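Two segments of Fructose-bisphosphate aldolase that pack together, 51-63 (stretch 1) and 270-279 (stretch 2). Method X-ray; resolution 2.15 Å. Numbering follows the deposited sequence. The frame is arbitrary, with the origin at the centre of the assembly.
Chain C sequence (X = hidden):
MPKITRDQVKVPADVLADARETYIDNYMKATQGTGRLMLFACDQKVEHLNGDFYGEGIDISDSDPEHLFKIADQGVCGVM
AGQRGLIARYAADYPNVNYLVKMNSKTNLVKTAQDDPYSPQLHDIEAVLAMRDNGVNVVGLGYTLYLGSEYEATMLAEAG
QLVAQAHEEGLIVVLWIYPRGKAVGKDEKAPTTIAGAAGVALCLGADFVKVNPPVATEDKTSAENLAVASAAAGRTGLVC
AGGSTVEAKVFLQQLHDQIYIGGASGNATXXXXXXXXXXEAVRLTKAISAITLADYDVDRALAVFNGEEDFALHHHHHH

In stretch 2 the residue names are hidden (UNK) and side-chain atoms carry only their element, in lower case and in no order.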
# COMPACT_ATOMS: atom_id res chain seq x y z
N GLY C 51 -28.97 -9.73 11.41
CA GLY C 51 -30.27 -9.45 10.81
C GLY C 51 -30.97 -10.62 10.13
O GLY C 51 -32.19 -10.73 10.17
N ASP C 52 -30.19 -11.50 9.50
CA ASP C 52 -30.76 -12.67 8.83
C ASP C 52 -30.89 -13.90 9.72
O ASP C 52 -31.39 -14.94 9.27
CB ASP C 52 -29.94 -13.02 7.58
CG ASP C 52 -29.90 -11.91 6.56
OD1 ASP C 52 -30.87 -11.11 6.49
OD2 ASP C 52 -28.91 -11.83 5.81
N PHE C 53 -30.45 -13.81 10.98
CA PHE C 53 -30.34 -15.00 11.82
C PHE C 53 -31.15 -14.97 13.11
O PHE C 53 -31.26 -15.99 13.80
CB PHE C 53 -28.87 -15.31 12.11
CG PHE C 53 -28.06 -15.55 10.87
CD1 PHE C 53 -27.51 -14.49 10.15
CD2 PHE C 53 -27.87 -16.85 10.39
CE1 PHE C 53 -26.78 -14.71 8.99
CE2 PHE C 53 -27.13 -17.08 9.24
CZ PHE C 53 -26.59 -16.01 8.54
N TYR C 54 -31.71 -13.81 13.44
CA TYR C 54 -32.55 -13.65 14.64
C TYR C 54 -33.54 -12.52 14.42
O TYR C 54 -33.19 -11.46 13.91
CB TYR C 54 -31.69 -13.37 15.88
CG TYR C 54 -32.49 -13.17 17.15
CD1 TYR C 54 -32.87 -14.27 17.93
CD2 TYR C 54 -32.86 -11.89 17.59
CE1 TYR C 54 -33.61 -14.10 19.10
CE2 TYR C 54 -33.59 -11.71 18.75
CZ TYR C 54 -33.96 -12.82 19.51
OH TYR C 54 -34.69 -12.65 20.67
N GLY C 55 -34.79 -12.76 14.81
CA GLY C 55 -35.86 -11.78 14.63
C GLY C 55 -37.18 -12.41 14.21
O GLY C 55 -37.28 -13.63 14.09
N GLU C 56 -38.18 -11.57 13.98
CA GLU C 56 -39.52 -12.03 13.63
C GLU C 56 -39.53 -12.76 12.29
O GLU C 56 -38.97 -12.28 11.30
CB GLU C 56 -40.50 -10.86 13.60
CG GLU C 56 -41.96 -11.28 13.64
CD GLU C 56 -42.92 -10.13 13.42
OE1 GLU C 56 -42.51 -8.96 13.60
OE2 GLU C 56 -44.09 -10.39 13.06
N GLY C 57 -40.16 -13.94 12.28
CA GLY C 57 -40.27 -14.75 11.07
C GLY C 57 -39.03 -15.58 10.77
O GLY C 57 -38.93 -16.18 9.70
N ILE C 58 -38.09 -15.61 11.71
CA ILE C 58 -36.89 -16.42 11.59
C ILE C 58 -36.91 -17.46 12.70
O ILE C 58 -37.05 -17.12 13.88
CB ILE C 58 -35.60 -15.56 11.69
CG1 ILE C 58 -35.59 -14.49 10.58
CG2 ILE C 58 -34.35 -16.44 11.61
CD1 ILE C 58 -34.61 -13.36 10.81
N ASP C 59 -36.79 -18.73 12.33
CA ASP C 59 -36.80 -19.82 13.31
C ASP C 59 -35.68 -19.65 14.33
O ASP C 59 -34.55 -19.30 13.98
CB ASP C 59 -36.65 -21.18 12.62
CG ASP C 59 -36.98 -22.33 13.54
OD1 ASP C 59 -38.17 -22.68 13.67
OD2 ASP C 59 -36.04 -22.90 14.15
N ILE C 60 -36.02 -19.90 15.60
CA ILE C 60 -35.07 -19.77 16.71
C ILE C 60 -33.78 -20.59 16.53
O ILE C 60 -32.73 -20.20 17.02
CB ILE C 60 -35.74 -20.06 18.08
CG1 ILE C 60 -34.83 -19.66 19.25
CG2 ILE C 60 -36.20 -21.52 18.19
CD1 ILE C 60 -34.43 -18.20 19.25
N SER C 61 -33.86 -21.71 15.80
CA SER C 61 -32.67 -22.53 15.55
C SER C 61 -31.61 -21.83 14.68
O SER C 61 -30.44 -22.19 14.73
CB SER C 61 -33.05 -23.89 14.95
OG SER C 61 -33.66 -23.74 13.68
N ASP C 62 -32.03 -20.81 13.92
CA ASP C 62 -31.10 -20.04 13.07
C ASP C 62 -30.15 -19.11 13.86
O ASP C 62 -29.17 -18.61 13.32
CB ASP C 62 -31.87 -19.23 12.02
CG ASP C 62 -31.02 -18.90 10.80
OD1 ASP C 62 -30.00 -19.59 10.55
OD2 ASP C 62 -31.38 -17.95 10.07
N SER C 63 -30.45 -18.90 15.14
CA SER C 63 -29.58 -18.10 16.00
C SER C 63 -28.30 -18.85 16.40
O SER C 63 -27.35 -18.23 16.88
CB SER C 63 -30.33 -17.61 17.23
OG SER C 63 -30.73 -18.69 18.03
N UNK C 270 -29.53 -18.39 0.29
CA UNK C 270 -29.04 -18.17 1.64
C UNK C 270 -30.16 -18.21 2.66
O UNK C 270 -30.58 -19.29 3.08
N UNK C 271 -30.64 -17.03 3.04
CA UNK C 271 -31.59 -16.91 4.15
C UNK C 271 -32.92 -17.63 3.94
O UNK C 271 -33.54 -18.07 4.91
c UNK C 271 -32.09 -11.01 2.48
n UNK C 271 -32.44 -12.29 2.58
c UNK C 271 -32.19 -13.12 3.76
n UNK C 271 -32.36 -10.35 1.36
c UNK C 271 -31.81 -15.44 4.54
n UNK C 271 -31.48 -10.39 3.48
c UNK C 271 -32.45 -14.58 3.47
N UNK C 272 -33.34 -17.77 2.69
CA UNK C 272 -34.57 -18.50 2.39
C UNK C 272 -34.50 -19.94 2.91
O UNK C 272 -35.51 -20.51 3.31
c UNK C 272 -36.37 -18.71 0.61
c UNK C 272 -34.89 -18.48 0.90
o UNK C 272 -37.21 -18.65 1.52
n UNK C 272 -36.70 -18.96 -0.64
N UNK C 273 -33.30 -20.50 2.92
CA UNK C 273 -33.08 -21.81 3.52
C UNK C 273 -32.93 -21.72 5.04
O UNK C 273 -33.74 -22.29 5.78
c UNK C 273 -31.84 -22.52 2.92
c UNK C 273 -30.82 -23.22 0.68
c UNK C 273 -32.08 -22.87 1.44
c UNK C 273 -31.51 -23.77 3.72
N UNK C 274 -31.91 -21.00 5.51
CA UNK C 274 -31.51 -21.08 6.91
C UNK C 274 -32.42 -20.44 7.92
O UNK C 274 -32.36 -20.78 9.09
c UNK C 274 -29.76 -17.05 7.02
n UNK C 274 -30.22 -18.21 7.53
c UNK C 274 -28.90 -18.68 5.83
c UNK C 274 -29.73 -19.24 6.81
n UNK C 274 -28.95 -17.34 5.98
c UNK C 274 -30.04 -20.68 7.13
N UNK C 275 -33.30 -19.53 7.48
CA UNK C 275 -34.30 -18.93 8.39
C UNK C 275 -35.42 -19.90 8.80
O UNK C 275 -36.20 -19.61 9.71
c UNK C 275 -34.44 -15.24 7.15
c UNK C 275 -34.88 -17.65 7.81
c UNK C 275 -33.88 -16.51 7.76
o UNK C 275 -35.53 -15.22 6.59
n UNK C 275 -33.67 -14.16 7.24
N UNK C 276 -35.48 -21.06 8.14
CA UNK C 276 -36.47 -22.09 8.45
C UNK C 276 -35.92 -23.06 9.49
O UNK C 276 -34.71 -23.12 9.70
c UNK C 276 -37.54 -21.98 6.13
n UNK C 276 -37.92 -21.77 3.71
c UNK C 276 -39.14 -21.48 3.27
n UNK C 276 -39.29 -20.62 2.28
n UNK C 276 -40.21 -22.05 3.81
c UNK C 276 -36.86 -22.84 7.18
c UNK C 276 -37.62 -22.70 4.79
N UNK C 277 -36.81 -23.82 10.11
CA UNK C 277 -36.42 -24.89 11.03
C UNK C 277 -35.58 -25.92 10.29
O UNK C 277 -35.70 -26.05 9.07
o UNK C 277 -38.38 -26.27 10.64
c UNK C 277 -37.65 -25.56 11.64
N UNK C 278 -34.75 -26.66 11.02
CA UNK C 278 -33.83 -27.63 10.41
C UNK C 278 -34.52 -28.56 9.41
O UNK C 278 -34.06 -28.70 8.28
c UNK C 278 -30.95 -28.88 10.17
c UNK C 278 -31.43 -30.16 12.28
c UNK C 278 -32.04 -29.47 11.06
c UNK C 278 -33.07 -28.41 11.50
N UNK C 279 -35.64 -29.17 9.81
CA UNK C 279 -36.36 -30.11 8.95
C UNK C 279 -36.83 -29.46 7.64
O UNK C 279 -36.59 -30.00 6.55
c UNK C 279 -37.54 -30.75 9.68
c UNK C 279 -37.10 -31.74 10.76
o UNK C 279 -35.97 -32.28 10.68
o UNK C 279 -37.90 -31.98 11.69
O HOH W 1 -33.75 -11.45 6.66

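Position 270 has no side-chain atoms and lies beyond the reach of stretch 1. It is glycine, G270, at the N-cap position of the helix that follows.

Position 271 carries three carbons, a nitrogen and then a carbon bearing two more nitrogens, the outline of a guanidinium. The group meets D52 near its own plane, as expected for a salt bridge. This is R271, whose NH2 donates to D52 OD1 at 3.2 Å.

At 272 two carbons end in one oxygen and one nitrogen, a carboxamide, with no contact to stretch 1; the residue is N272. Position 273 has four carbons, forked at the first with one arm two carbons long. It is I273, buried and likewise remote from stretch 1.

Position 274 shows one carbon and a five-membered ring of three carbons and two nitrogens, which only histidine provides. The ring of H274 forms an offset stack with that of F53, centroids 4.4 Å apart and planes within 5° of parallel. At the ring edge, ND1 donates to D62 OD2 at 2.8 Å; NE2 is satisfied elsewhere in the structure.

Position 275 has three carbons, the last bearing an oxygen and a nitrogen. The three carbons ending in a carboxamide, one carbon more than N272, make it glutamine; its end reaches the backbone of D52. Q275 NE2 donates to D52 O at 3.2 Å and to a water that in turn donates to D52 OD1, while Q275 CD packs 3.7 Å from I58 CG1.

Position 276 has three carbons, a nitrogen and a carbon bearing two more nitrogens, a second guanidinium chain; its CA-to-CB bond points away from stretch 1, which it meets through its backbone, C lying 3.7 Å from D59 CB. It is R276. The side chain of R276 instead turns back to N272, where NE donates to N272 O at 2.7 Å and NH1 to N272 OD1 at 3.0 Å.

Position 277 has one carbon and one oxygen, and its CB lies 3.6 Å from D59 OD1. It is S277, the N-cap of the next helix. Position 278 has four carbons forked at the second; it is L278, whose side chain stays 5.2 Å or more from stretch 1, while its backbone N lies 4.1 Å from S61 OG. Position 279 has two carbons, the second with two oxygens; it is D279, exposed and out of reach.

The contact combines side-chain and backbone recognition. D52 binds R271 through its carboxylate and Q275 through its carbonyl, while F53 covers one face of H274 and D62 fixes its edge. Beside I58, D59 N donates to Q275 O at 2.8 Å, tying backbone to backbone. Together the stretches bury 485 Å².

Stretch 2, residues 270-279: GRNIHQRSLD
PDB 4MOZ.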